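PDB 1XYG: probable N-acetyl-gamma-glutamyl-phosphate reductase, chloroplastic from Arabidopsis thaliana, which probably catalyses the NADPH-dependent reduction of N-acetyl-L-glutamyl 5-phosphate to the corresponding semialdehyde, a step of arginine biosynthesis in the chloroplast. Local coordinates for residues A30-V33 against R34-N38; P62-A66 against Q67-T71; E101-T104 against A105-I108; P174-A178 against N179-H183; P265-T269 against E270-Q274. All coordinates share one frame; numbering follows the deposited sequence.

Interaction 1 of 5, residues A30-V33 against R34-N38; sequences AEIV and RLLAN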
loop_
_atom_site.group_PDB
_atom_site.type_symbol
_atom_site.label_atom_id
_atom_site.label_comp_id
_atom_site.label_asym_id
_atom_site.label_seq_id
_atom_site.Cartn_x
_atom_site.Cartn_y
_atom_site.Cartn_z
ATOM N N ALA A 30 -21.853 5.912 -2.710
ATOM C CA ALA A 30 -21.376 5.052 -3.785
ATOM C C ALA A 30 -21.632 3.595 -3.414
ATOM O O ALA A 30 -22.034 2.789 -4.256
ATOM C CB ALA A 30 -19.889 5.285 -4.017
ATOM N N GLU A 31 -21.399 3.255 -2.150
ATOM C CA GLU A 31 -21.632 1.891 -1.686
ATOM C C GLU A 31 -23.102 1.495 -1.812
ATOM O O GLU A 31 -23.416 0.367 -2.192
ATOM C CB GLU A 31 -21.182 1.739 -0.231
ATOM C CG GLU A 31 -19.684 1.502 -0.056
ATOM C CD GLU A 31 -19.215 0.205 -0.701
ATOM O OE1 GLU A 31 -18.977 0.187 -1.924
ATOM O OE2 GLU A 31 -19.097 -0.803 0.023
ATOM N N ILE A 32 -24.002 2.418 -1.478
ATOM C CA ILE A 32 -25.432 2.148 -1.584
ATOM C C ILE A 32 -25.739 1.814 -3.038
ATOM O O ILE A 32 -26.394 0.814 -3.334
ATOM C CB ILE A 32 -26.284 3.377 -1.151
ATOM C CG1 ILE A 32 -26.275 3.505 0.376
ATOM C CG2 ILE A 32 -27.711 3.233 -1.642
ATOM C CD1 ILE A 32 -26.985 2.366 1.096
ATOM N N VAL A 33 -25.251 2.652 -3.944
ATOM C CA VAL A 33 -25.475 2.451 -5.369
ATOM C C VAL A 33 -24.893 1.119 -5.827
ATOM O O VAL A 33 -25.520 0.398 -6.603
ATOM C CB VAL A 33 -24.857 3.605 -6.195
ATOM C CG1 VAL A 33 -24.959 3.304 -7.686
ATOM C CG2 VAL A 33 -25.570 4.914 -5.874
ATOM N N ARG A 34 -23.698 0.783 -5.346
ATOM C CA ARG A 34 -23.078 -0.479 -5.728
ATOM C C ARG A 34 -23.918 -1.662 -5.249
ATOM O O ARG A 34 -24.187 -2.590 -6.009
ATOM C CB ARG A 34 -21.669 -0.605 -5.141
ATOM C CG ARG A 34 -21.024 -1.967 -5.441
ATOM C CD ARG A 34 -19.616 -2.067 -4.859
ATOM N NE ARG A 34 -19.618 -2.038 -3.397
ATOM C CZ ARG A 34 -19.889 -3.079 -2.613
ATOM N NH1 ARG A 34 -20.181 -4.261 -3.130
ATOM N NH2 ARG A 34 -19.875 -2.932 -1.299
ATOM N N LEU A 35 -24.326 -1.627 -3.988
ATOM C CA LEU A 35 -25.118 -2.706 -3.420
ATOM C C LEU A 35 -26.469 -2.900 -4.104
ATOM O O LEU A 35 -26.880 -4.035 -4.357
ATOM C CB LEU A 35 -25.335 -2.469 -1.924
ATOM C CG LEU A 35 -24.098 -2.622 -1.033
ATOM C CD1 LEU A 35 -24.457 -2.233 0.387
ATOM C CD2 LEU A 35 -23.589 -4.055 -1.103
ATOM N N LEU A 36 -27.153 -1.799 -4.405
ATOM C CA LEU A 36 -28.463 -1.871 -5.043
ATOM C C LEU A 36 -28.419 -2.304 -6.504
ATOM O O LEU A 36 -29.418 -2.776 -7.043
ATOM C CB LEU A 36 -29.181 -0.521 -4.933
ATOM C CG LEU A 36 -29.546 -0.102 -3.506
ATOM C CD1 LEU A 36 -30.387 1.169 -3.516
ATOM C CD2 LEU A 36 -30.306 -1.235 -2.842
ATOM N N ALA A 37 -27.259 -2.150 -7.138
ATOM C CA ALA A 37 -27.097 -2.520 -8.541
ATOM C C ALA A 37 -27.670 -3.894 -8.881
ATOM O O ALA A 37 -28.349 -4.058 -9.893
ATOM C CB ALA A 37 -25.619 -2.466 -8.934
ATOM N N ASN A 38 -27.392 -4.887 -8.044
ATOM C CA ASN A 38 -27.895 -6.224 -8.307
ATOM C C ASN A 38 -28.980 -6.664 -7.329
ATOM O O ASN A 38 -29.246 -7.857 -7.173
ATOM C CB ASN A 38 -26.746 -7.230 -8.305
ATOM C CG ASN A 38 -25.744 -6.962 -9.400
ATOM O OD1 ASN A 38 -26.101 -6.856 -10.574
ATOM N ND2 ASN A 38 -24.479 -6.855 -9.025
#

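Interaction 2 of 5, residues P62-A66 against Q67-T71; sequences PHLRA and QKLPT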
loop_
_atom_site.group_PDB
_atom_site.type_symbol
_atom_site.label_atom_id
_atom_site.label_comp_id
_atom_site.label_asym_id
_atom_site.label_seq_id
_atom_site.Cartn_x
_atom_site.Cartn_y
_atom_site.Cartn_z
ATOM N N PRO A 62 -16.700 7.585 -11.779
ATOM C CA PRO A 62 -16.625 6.912 -13.078
ATOM C C PRO A 62 -16.690 5.380 -13.032
ATOM O O PRO A 62 -16.993 4.737 -14.040
ATOM C CB PRO A 62 -15.311 7.439 -13.665
ATOM C CG PRO A 62 -14.509 7.816 -12.468
ATOM C CD PRO A 62 -15.537 8.466 -11.583
ATOM N N HIS A 63 -16.416 4.788 -11.875
ATOM C CA HIS A 63 -16.455 3.334 -11.770
ATOM C C HIS A 63 -17.880 2.794 -11.867
ATOM O O HIS A 63 -18.088 1.586 -12.007
ATOM C CB HIS A 63 -15.829 2.862 -10.453
ATOM C CG HIS A 63 -16.715 3.025 -9.252
ATOM N ND1 HIS A 63 -16.906 4.235 -8.621
ATOM C CD2 HIS A 63 -17.425 2.117 -8.542
ATOM C CE1 HIS A 63 -17.691 4.065 -7.572
ATOM N NE2 HIS A 63 -18.021 2.788 -7.503
ATOM N N LEU A 64 -18.857 3.691 -11.793
ATOM C CA LEU A 64 -20.258 3.295 -11.862
ATOM C C LEU A 64 -20.851 3.432 -13.261
ATOM O O LEU A 64 -22.069 3.339 -13.434
ATOM C CB LEU A 64 -21.077 4.141 -10.884
ATOM C CG LEU A 64 -20.781 3.903 -9.405
ATOM C CD1 LEU A 64 -21.557 4.901 -8.561
ATOM C CD2 LEU A 64 -21.150 2.470 -9.040
ATOM N N ARG A 65 -19.999 3.631 -14.261
ATOM C CA ARG A 65 -20.489 3.824 -15.618
ATOM C C ARG A 65 -21.284 2.677 -16.255
ATOM O O ARG A 65 -21.963 2.885 -17.259
ATOM C CB ARG A 65 -19.338 4.236 -16.537
ATOM C CG ARG A 65 -18.374 3.126 -16.906
ATOM C CD ARG A 65 -18.354 2.959 -18.415
ATOM N NE ARG A 65 -18.320 4.255 -19.090
ATOM C CZ ARG A 65 -18.498 4.431 -20.397
ATOM N NH1 ARG A 65 -18.725 3.387 -21.186
ATOM N NH2 ARG A 65 -18.459 5.655 -20.912
ATOM N N ALA A 66 -21.224 1.477 -15.685
ATOM C CA ALA A 66 -21.974 0.361 -16.257
ATOM C C ALA A 66 -23.456 0.476 -15.910
ATOM O O ALA A 66 -24.311 -0.144 -16.549
ATOM C CB ALA A 66 -21.423 -0.970 -15.756
ATOM N N GLN A 67 -23.764 1.270 -14.894
ATOM C CA GLN A 67 -25.146 1.454 -14.484
ATOM C C GLN A 67 -25.756 2.693 -15.120
ATOM O O GLN A 67 -25.051 3.638 -15.456
ATOM C CB GLN A 67 -25.238 1.593 -12.965
ATOM C CG GLN A 67 -24.803 0.374 -12.188
ATOM C CD GLN A 67 -25.131 0.509 -10.719
ATOM O OE1 GLN A 67 -26.300 0.591 -10.341
ATOM N NE2 GLN A 67 -24.102 0.548 -9.881
ATOM N N LYS A 68 -27.074 2.667 -15.284
ATOM C CA LYS A 68 -27.826 3.785 -15.838
ATOM C C LYS A 68 -28.493 4.467 -14.645
ATOM O O LYS A 68 -29.552 4.034 -14.196
ATOM C CB LYS A 68 -28.877 3.262 -16.828
ATOM C CG LYS A 68 -28.323 2.913 -18.209
ATOM C CD LYS A 68 -27.075 2.025 -18.154
ATOM C CE LYS A 68 -26.386 1.936 -19.520
ATOM N NZ LYS A 68 -25.129 1.133 -19.458
ATOM N N LEU A 69 -27.872 5.523 -14.124
ATOM C CA LEU A 69 -28.418 6.209 -12.957
ATOM C C LEU A 69 -28.961 7.586 -13.287
ATOM O O LEU A 69 -28.670 8.146 -14.336
ATOM C CB LEU A 69 -27.330 6.337 -11.890
ATOM C CG LEU A 69 -26.739 5.019 -11.383
ATOM C CD1 LEU A 69 -25.478 5.287 -10.580
ATOM C CD2 LEU A 69 -27.793 4.303 -10.563
ATOM N N PRO A 70 -29.733 8.173 -12.364
ATOM C CA PRO A 70 -30.319 9.502 -12.560
ATOM C C PRO A 70 -29.263 10.574 -12.448
ATOM O O PRO A 70 -28.160 10.312 -11.980
ATOM C CB PRO A 70 -31.341 9.611 -11.428
ATOM C CG PRO A 70 -31.583 8.182 -11.038
ATOM C CD PRO A 70 -30.242 7.575 -11.125
ATOM N N THR A 71 -29.606 11.777 -12.894
ATOM C CA THR A 71 -28.698 12.913 -12.845
ATOM C C THR A 71 -28.811 13.414 -11.408
ATOM O O THR A 71 -29.899 13.406 -10.843
ATOM C CB THR A 71 -29.154 14.014 -13.839
ATOM O OG1 THR A 71 -29.184 13.470 -15.163
ATOM C CG2 THR A 71 -28.210 15.198 -13.802
#

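Interaction 3 of 5, residues E101-T104 against A105-I108; sequences ELPT and ALKI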
loop_
_atom_site.group_PDB
_atom_site.type_symbol
_atom_site.label_atom_id
_atom_site.label_comp_id
_atom_site.label_asym_id
_atom_site.label_seq_id
_atom_site.Cartn_x
_atom_site.Cartn_y
_atom_site.Cartn_z
ATOM N N GLU A 101 -38.557 17.032 7.857
ATOM C CA GLU A 101 -39.454 17.561 6.832
ATOM C C GLU A 101 -39.773 16.589 5.698
ATOM O O GLU A 101 -40.480 16.945 4.754
ATOM C CB GLU A 101 -38.880 18.857 6.245
ATOM C CG GLU A 101 -38.657 19.968 7.270
ATOM C CD GLU A 101 -39.878 20.214 8.149
ATOM O OE1 GLU A 101 -40.997 20.312 7.602
ATOM O OE2 GLU A 101 -39.717 20.317 9.387
ATOM N N LEU A 102 -39.255 15.369 5.780
ATOM C CA LEU A 102 -39.530 14.378 4.747
ATOM C C LEU A 102 -40.954 13.831 4.863
ATOM O O LEU A 102 -41.516 13.800 5.953
ATOM C CB LEU A 102 -38.524 13.220 4.834
ATOM C CG LEU A 102 -37.123 13.504 4.274
ATOM C CD1 LEU A 102 -36.179 12.351 4.601
ATOM C CD2 LEU A 102 -37.211 13.712 2.772
ATOM N N PRO A 103 -41.559 13.412 3.735
ATOM C CA PRO A 103 -42.920 12.857 3.687
ATOM C C PRO A 103 -43.128 11.719 4.696
ATOM O O PRO A 103 -42.238 10.889 4.909
ATOM C CB PRO A 103 -43.046 12.397 2.239
ATOM C CG PRO A 103 -42.265 13.449 1.505
ATOM C CD PRO A 103 -41.023 13.593 2.374
ATOM N N THR A 104 -44.307 11.681 5.314
ATOM C CA THR A 104 -44.636 10.674 6.332
ATOM C C THR A 104 -44.799 9.245 5.807
ATOM O O THR A 104 -44.751 8.285 6.578
ATOM C CB THR A 104 -45.939 11.073 7.082
ATOM O OG1 THR A 104 -45.826 12.427 7.542
ATOM C CG2 THR A 104 -46.164 10.184 8.288
ATOM N N ALA A 105 -44.962 9.113 4.493
ATOM C CA ALA A 105 -45.147 7.811 3.855
ATOM C C ALA A 105 -43.838 7.125 3.501
ATOM O O ALA A 105 -43.828 6.038 2.936
ATOM C CB ALA A 105 -46.006 7.959 2.589
ATOM N N LEU A 106 -42.731 7.769 3.826
ATOM C CA LEU A 106 -41.423 7.217 3.521
ATOM C C LEU A 106 -40.785 6.416 4.638
ATOM O O LEU A 106 -40.852 6.798 5.805
ATOM C CB LEU A 106 -40.463 8.343 3.149
ATOM C CG LEU A 106 -40.600 9.004 1.783
ATOM C CD1 LEU A 106 -39.603 10.163 1.685
ATOM C CD2 LEU A 106 -40.350 7.963 0.685
ATOM N N LYS A 107 -40.177 5.292 4.270
ATOM C CA LYS A 107 -39.432 4.485 5.228
ATOM C C LYS A 107 -38.031 5.090 5.099
ATOM O O LYS A 107 -37.509 5.231 3.992
ATOM C CB LYS A 107 -39.425 3.006 4.829
ATOM C CG LYS A 107 -40.736 2.278 5.114
ATOM C CD LYS A 107 -41.051 2.268 6.600
ATOM C CE LYS A 107 -42.329 1.501 6.905
ATOM N NZ LYS A 107 -42.219 0.071 6.518
ATOM N N ILE A 108 -37.423 5.447 6.222
ATOM C CA ILE A 108 -36.120 6.096 6.184
ATOM C C ILE A 108 -35.005 5.443 6.992
ATOM O O ILE A 108 -35.190 5.064 8.150
ATOM C CB ILE A 108 -36.226 7.565 6.678
ATOM C CG1 ILE A 108 -37.301 8.314 5.889
ATOM C CG2 ILE A 108 -34.879 8.266 6.533
ATOM C CD1 ILE A 108 -37.694 9.637 6.515
#

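Interaction 4 of 5, residues P174-A178 against N179-H183; sequences PLLKA and NLIKH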
loop_
_atom_site.group_PDB
_atom_site.type_symbol
_atom_site.label_atom_id
_atom_site.label_comp_id
_atom_site.label_asym_id
_atom_site.label_seq_id
_atom_site.Cartn_x
_atom_site.Cartn_y
_atom_site.Cartn_z
ATOM N N PRO A 174 -24.402 -9.570 23.815
ATOM C CA PRO A 174 -24.780 -10.915 24.268
ATOM C C PRO A 174 -24.058 -11.315 25.560
ATOM O O PRO A 174 -24.644 -11.943 26.437
ATOM C CB PRO A 174 -24.360 -11.802 23.099
ATOM C CG PRO A 174 -24.519 -10.908 21.932
ATOM C CD PRO A 174 -23.935 -9.610 22.420
ATOM N N LEU A 175 -22.780 -10.955 25.663
ATOM C CA LEU A 175 -21.986 -11.291 26.843
ATOM C C LEU A 175 -22.454 -10.547 28.083
ATOM O O LEU A 175 -22.476 -11.119 29.172
ATOM C CB LEU A 175 -20.500 -11.013 26.588
ATOM C CG LEU A 175 -19.858 -11.818 25.443
ATOM C CD1 LEU A 175 -18.393 -11.485 25.340
ATOM C CD2 LEU A 175 -20.033 -13.311 25.676
ATOM N N LEU A 176 -22.829 -9.279 27.926
ATOM C CA LEU A 176 -23.316 -8.484 29.053
ATOM C C LEU A 176 -24.702 -8.975 29.465
ATOM O O LEU A 176 -25.011 -9.072 30.653
ATOM C CB LEU A 176 -23.387 -7.001 28.671
ATOM C CG LEU A 176 -22.063 -6.250 28.554
ATOM C CD1 LEU A 176 -22.263 -4.919 27.832
ATOM C CD2 LEU A 176 -21.506 -6.041 29.962
ATOM N N LYS A 177 -25.532 -9.286 28.476
ATOM C CA LYS A 177 -26.883 -9.780 28.733
ATOM C C LYS A 177 -26.849 -11.047 29.570
ATOM O O LYS A 177 -27.705 -11.266 30.429
ATOM C CB LYS A 177 -27.599 -10.100 27.424
ATOM C CG LYS A 177 -28.260 -8.944 26.790
ATOM C CD LYS A 177 -28.922 -9.298 25.488
ATOM C CE LYS A 177 -29.517 -8.035 24.906
ATOM N NZ LYS A 177 -30.161 -8.231 23.588
ATOM N N ALA A 178 -25.854 -11.886 29.304
ATOM C CA ALA A 178 -25.710 -13.143 30.023
ATOM C C ALA A 178 -24.836 -13.006 31.269
ATOM O O ALA A 178 -24.503 -13.996 31.909
ATOM C CB ALA A 178 -25.135 -14.206 29.091
ATOM N N ASN A 179 -24.471 -11.776 31.611
ATOM C CA ASN A 179 -23.639 -11.509 32.789
ATOM C C ASN A 179 -22.348 -12.320 32.785
ATOM O O ASN A 179 -21.885 -12.773 33.837
ATOM C CB ASN A 179 -24.418 -11.836 34.066
ATOM C CG ASN A 179 -25.736 -11.099 34.148
ATOM O OD1 ASN A 179 -25.781 -9.865 34.165
ATOM N ND2 ASN A 179 -26.823 -11.853 34.196
ATOM N N LEU A 180 -21.750 -12.484 31.606
ATOM C CA LEU A 180 -20.528 -13.289 31.492
ATOM C C LEU A 180 -19.272 -12.418 31.627
ATOM O O LEU A 180 -18.165 -12.911 31.831
ATOM C CB LEU A 180 -20.496 -14.032 30.169
ATOM C CG LEU A 180 -21.593 -15.087 30.009
ATOM C CD1 LEU A 180 -21.463 -15.790 28.656
ATOM C CD2 LEU A 180 -21.492 -16.113 31.118
ATOM N N ILE A 181 -19.447 -11.107 31.531
ATOM C CA ILE A 181 -18.323 -10.189 31.671
ATOM C C ILE A 181 -18.697 -9.043 32.537
ATOM O O ILE A 181 -19.827 -8.654 32.623
ATOM C CB ILE A 181 -17.825 -9.640 30.290
ATOM C CG1 ILE A 181 -18.973 -8.923 29.627
ATOM C CG2 ILE A 181 -17.311 -10.789 29.441
ATOM C CD1 ILE A 181 -18.590 -8.221 28.353
ATOM N N LYS A 182 -17.731 -8.466 33.224
ATOM C CA LYS A 182 -17.989 -7.266 34.126
ATOM C C LYS A 182 -18.115 -6.046 33.201
ATOM O O LYS A 182 -17.638 -6.064 32.040
ATOM C CB LYS A 182 -16.805 -7.082 35.081
ATOM C CG LYS A 182 -16.650 -8.245 36.071
ATOM C CD LYS A 182 -15.260 -8.120 36.733
ATOM C CE LYS A 182 -15.113 -9.242 37.788
ATOM N NZ LYS A 182 -13.681 -9.298 38.294
ATOM N N HIS A 183 -18.815 -5.014 33.648
ATOM C CA HIS A 183 -18.905 -3.823 32.784
ATOM C C HIS A 183 -17.895 -2.709 33.097
ATOM O O HIS A 183 -18.004 -1.626 32.543
ATOM C CB HIS A 183 -20.344 -3.281 32.775
ATOM C CG HIS A 183 -20.770 -2.654 34.061
ATOM N ND1 HIS A 183 -21.387 -3.378 35.056
ATOM C CD2 HIS A 183 -20.676 -1.383 34.519
ATOM C CE1 HIS A 183 -21.653 -2.582 36.073
ATOM N NE2 HIS A 183 -21.231 -1.366 35.776
#

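Interaction 5 of 5, residues P265-T269 against E270-Q274; sequences PGVRT and EDLHQ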
loop_
_atom_site.group_PDB
_atom_site.type_symbol
_atom_site.label_atom_id
_atom_site.label_comp_id
_atom_site.label_asym_id
_atom_site.label_seq_id
_atom_site.Cartn_x
_atom_site.Cartn_y
_atom_site.Cartn_z
ATOM N N PRO A 265 -16.866 -13.423 37.660
ATOM C CA PRO A 265 -16.313 -14.483 38.508
ATOM C C PRO A 265 -16.687 -15.892 38.039
ATOM O O PRO A 265 -17.849 -16.158 37.713
ATOM C CB PRO A 265 -16.902 -14.164 39.883
ATOM C CG PRO A 265 -17.011 -12.674 39.866
ATOM C CD PRO A 265 -17.569 -12.412 38.470
ATOM N N GLY A 266 -15.693 -16.781 38.018
ATOM C CA GLY A 266 -15.921 -18.158 37.610
ATOM C C GLY A 266 -16.100 -18.401 36.124
ATOM O O GLY A 266 -16.071 -19.549 35.672
ATOM N N VAL A 267 -16.278 -17.319 35.368
ATOM C CA VAL A 267 -16.467 -17.404 33.921
ATOM C C VAL A 267 -15.145 -17.611 33.205
ATOM O O VAL A 267 -14.155 -16.930 33.483
ATOM C CB VAL A 267 -17.123 -16.121 33.354
ATOM C CG1 VAL A 267 -17.250 -16.212 31.837
ATOM C CG2 VAL A 267 -18.511 -15.904 33.994
ATOM N N ARG A 268 -15.124 -18.571 32.293
ATOM C CA ARG A 268 -13.918 -18.862 31.539
ATOM C C ARG A 268 -14.139 -18.430 30.099
ATOM O O ARG A 268 -15.269 -18.170 29.686
ATOM C CB ARG A 268 -13.616 -20.357 31.582
ATOM C CG ARG A 268 -13.431 -20.945 32.960
ATOM C CD ARG A 268 -13.128 -22.420 32.830
ATOM N NE ARG A 268 -14.070 -23.038 31.901
ATOM C CZ ARG A 268 -14.086 -24.326 31.583
ATOM N NH1 ARG A 268 -13.205 -25.157 32.119
ATOM N NH2 ARG A 268 -14.988 -24.780 30.725
ATOM N N THR A 269 -13.063 -18.364 29.328
ATOM C CA THR A 269 -13.184 -17.957 27.929
ATOM C C THR A 269 -14.132 -18.881 27.166
ATOM O O THR A 269 -14.860 -18.436 26.283
ATOM C CB THR A 269 -11.822 -17.944 27.214
ATOM O OG1 THR A 269 -11.230 -19.245 27.296
ATOM C CG2 THR A 269 -10.901 -16.911 27.841
ATOM N N GLU A 270 -14.131 -20.164 27.518
ATOM C CA GLU A 270 -15.001 -21.142 26.864
ATOM C C GLU A 270 -16.464 -20.720 26.973
ATOM O O GLU A 270 -17.248 -20.926 26.049
ATOM C CB GLU A 270 -14.832 -22.524 27.500
ATOM C CG GLU A 270 -13.415 -23.070 27.460
ATOM C CD GLU A 270 -12.491 -22.360 28.428
ATOM O OE1 GLU A 270 -12.778 -22.392 29.639
ATOM O OE2 GLU A 270 -11.483 -21.773 27.986
ATOM N N ASP A 271 -16.832 -20.130 28.104
ATOM C CA ASP A 271 -18.208 -19.685 28.308
ATOM C C ASP A 271 -18.559 -18.522 27.375
ATOM O O ASP A 271 -19.654 -18.480 26.810
ATOM C CB ASP A 271 -18.417 -19.262 29.765
ATOM C CG ASP A 271 -18.083 -20.370 30.746
ATOM O OD1 ASP A 271 -18.681 -21.467 30.635
ATOM O OD2 ASP A 271 -17.225 -20.141 31.626
ATOM N N LEU A 272 -17.633 -17.578 27.224
ATOM C CA LEU A 272 -17.871 -16.439 26.348
ATOM C C LEU A 272 -18.061 -16.960 24.929
ATOM O O LEU A 272 -18.975 -16.548 24.219
ATOM C CB LEU A 272 -16.690 -15.468 26.385
ATOM C CG LEU A 272 -16.283 -14.907 27.749
ATOM C CD1 LEU A 272 -15.209 -13.859 27.542
ATOM C CD2 LEU A 272 -17.477 -14.291 28.457
ATOM N N HIS A 273 -17.196 -17.886 24.532
ATOM C CA HIS A 273 -17.257 -18.467 23.200
ATOM C C HIS A 273 -18.584 -19.165 22.927
ATOM O O HIS A 273 -19.191 -18.964 21.871
ATOM C CB HIS A 273 -16.099 -19.449 22.997
ATOM C CG HIS A 273 -16.080 -20.082 21.642
ATOM N ND1 HIS A 273 -16.629 -21.321 21.391
ATOM C CD2 HIS A 273 -15.626 -19.623 20.453
ATOM C CE1 HIS A 273 -16.514 -21.598 20.104
ATOM N NE2 HIS A 273 -15.909 -20.583 19.512
ATOM N N GLN A 274 -19.033 -19.976 23.880
ATOM C CA GLN A 274 -20.290 -20.698 23.734
ATOM C C GLN A 274 -21.466 -19.735 23.637
ATOM O O GLN A 274 -22.367 -19.928 22.826
ATOM C CB GLN A 274 -20.503 -21.651 24.914
ATOM C CG GLN A 274 -21.694 -22.581 24.751
ATOM C CD GLN A 274 -21.623 -23.381 23.461
ATOM O OE1 GLN A 274 -20.650 -24.099 23.215
ATOM N NE2 GLN A 274 -22.652 -23.257 22.628
HETATM O O HOH W 1 -16.545 -21.912 33.786
#

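Interaction 1 of 5, residues A30-V33 against R34-N38
E31 and R34, one turn apart on helix 27-37, reach out side by side and close a salt bridge with two bonds. R34 approaches side-on: its NE lies 2.7 Å from E31 OE1, and its NH2 lies 2.6 Å from E31 OE2. Both oxygens sit near the guanidinium plane and are met on their syn sides, although the two planes are twisted by 30°. R34 leaves the backbone with CG opposite its N (chi1 176°) and then bends at chi3, which turns the NE edge back towards the carboxylate. Round the helix the packing is apolar and tight. I32 CG2 meets L36 CD1 at 3.9 Å, and both branched chains rest on strand 17-22, where bulky aliphatics suit the covered face of a beta-alpha-beta unit. The C-terminal end is looser: the bond from A37 N to V33 O is weak at 3.1 Å, and N38 departs from the helix to bind L353 O of the second subunit through its ND2. E31 OE1 also pairs with R253, so the buried carboxylate has two cationic partners. The two cations would be expected to stabilise its negative charge, while the paired NE and NH2 bonds hold the R34 guanidinium against rotation.

Interaction 2 of 5, residues P62-A66 against Q67-T71
L64 and Q67 lie side by side and point the same way, their backbones joined by a type I beta turn. Both CG atoms stand opposite the carbonyl carbon (chi1 -67° in L64), and Q67 continues extended, which carries its amide alongside the leucine: NE2 comes to 3.6 Å from L64 CD2. This is packing, in which the amide of the partly exposed Q67 lies against a methyl of the buried L64. The turn is closed by Q67 N, 3.0 Å from L64 O, with the donor well above the carbonyl plane. K68 starts out away from the turn, but its chain bends at chi2 (49°) and folds back over it, bringing NZ to 3.3 Å from A66 O, again from above the carbonyl plane. A flexible lysine suits such an exposed place, where it can meet a backbone acceptor. L69 points toward 62-66, and its CD1 faces L64 CD1 at a loose 4.4 Å; both leucines rest on V33 of helix 27-37. H63, just before the turn, and A66, within it, pack on F358 and Q355 of the second subunit. A type I turn of this sort reverses the chain in the long connection between helix 57-60 and strand 85-88 of the Rossmann-type nucleotide-binding domain.

Interaction 3 of 5, residues E101-T104 against A105-I108
P103 and L106 are the first and last residues of a type I beta turn that delivers the chain from helix 95-100 into strand 107-110 of the parallel Rossmann-type sheet. The polar part of the contact is slight: L106 N reaches back to P103 O at 3.3 Å, a weak bond although it is fairly straight (159°). T104 and A105 occupy the two corners at the surface, where small side chains suit a sharp bend. The apolar part does more of the work. The proline ring and L106 lie side by side, pointing the same way, with P103 CD 3.8 Å from L106 CD1; the rigid ring gives the leucine a firm flank. L102 joins them at the buried end, its CD2 a looser 4.4 Å from L106 CD1. Around this cluster, F80 packs on L102 and P103, while K107 and I108 share backbone hydrogen bonds with the strands on either side, 85-88 and 157-159. L102 and I108, each pointing toward the other's segment, meet at a slant. With CG1 of I108 opposite its carbonyl carbon (chi1 -54°) and the chain then extended, the isoleucine projects its end methyl forward until I108 CD1 touches L102 CD1 at 3.7 Å.

Interaction 4 of 5, residues P174-A178 against N179-H183
L175 and L176 lend their carbonyls to a Schellman motif that ends helix 163-177: L180 N binds L175 O at 2.9 Å, nearly in line with the carbonyl, and N179 N binds L176 O at 2.9 Å from well above the carbonyl plane. The reversal depends on N179, whose positive phi (54°) places it in the left-handed region. Asparagine tolerates this conformation better than most residues with a side chain, and its polar end suits the exposed corner. Past the corner the chain doubles back and apolar groups meet. L180 turns towards the helix, its CG 3.8 Å from A178 CB, while its CD1 lies 4.1 Å from L175 CD2 where the two leucines cross at about a right angle. The small methyl of A178 lets L180 settle close. I181 puts CG1 between its backbone N and carbonyl carbon (chi1 59°), a crowded position that nevertheless directs the branch against the side chains of L175 and L176. From there CD1 reaches L175 CB at 3.8 Å, and CG1 lies 3.9 Å from L176 CD2. L176 also packs on L232 and V235 of helix 224-236. K182, two residues after L180, makes a salt bridge with E262 at the end of strand 255-262, and L180 lies against helix 269-280, so the turn sits between two helices on its way to strand 187-193.

Interaction 5 of 5, residues P265-T269 against E270-Q274
T269 and E270 are brought together by two torsions: T269 holds OG1 between its backbone N and carbonyl carbon (chi1 58°), and E270 bends at chi2 (73°) to curl its carboxylate back. T269 OG1 then donates to E270 OE2 at 2.6 Å, from above the carboxylate plane. The other oxygen, OE1, forms a salt bridge with R268 NE at 2.7 Å, but it stands over the guanidinium face, the planes 84° apart, so charge attraction holds the pair without a directed N-H. R268 is the N-cap residue. Its backbone N donates almost straight to the anti lone pair of D271 OD2 at 2.7 Å, as in one half of a capping box; the full box is not formed, since an arginine cannot return the bond with its own side chain. A water bridges the same OD2 to G266 O. An acidic residue suits the first turn, where it should interact favourably with the helix dipole. V267 CG1, before the cap, meets L272 CD2 at 3.9 Å, the two side chains crossing at about a right angle. Helix 269-280 follows strand 255-262 after a short loop, with T269 and L272 packed on strands 306-312 and 318-325 of the mixed sheet.

Each contact is local, and along the chain the five come in series, none enclosing or crossing another. Interaction 1 lies within the first helix of the Rossmann-type domain; interaction 2 then turns the chain in the loop after helix 57-60 and comes back against helix 27-37, V33 CG1 touching L69 CD1 at 3.5 Å, and both meet the second subunit. Interaction 3, about 21 Å from interaction 1 between centres, closes the turn into strand 107-110 of the same domain. In the family's dimerisation domain, interaction 4 ends one helix and interaction 5 starts another. They pack together, with L180 CB 3.5 Å from L272 CD2, and their centres lie about 36 and 40 Å from that of interaction 1.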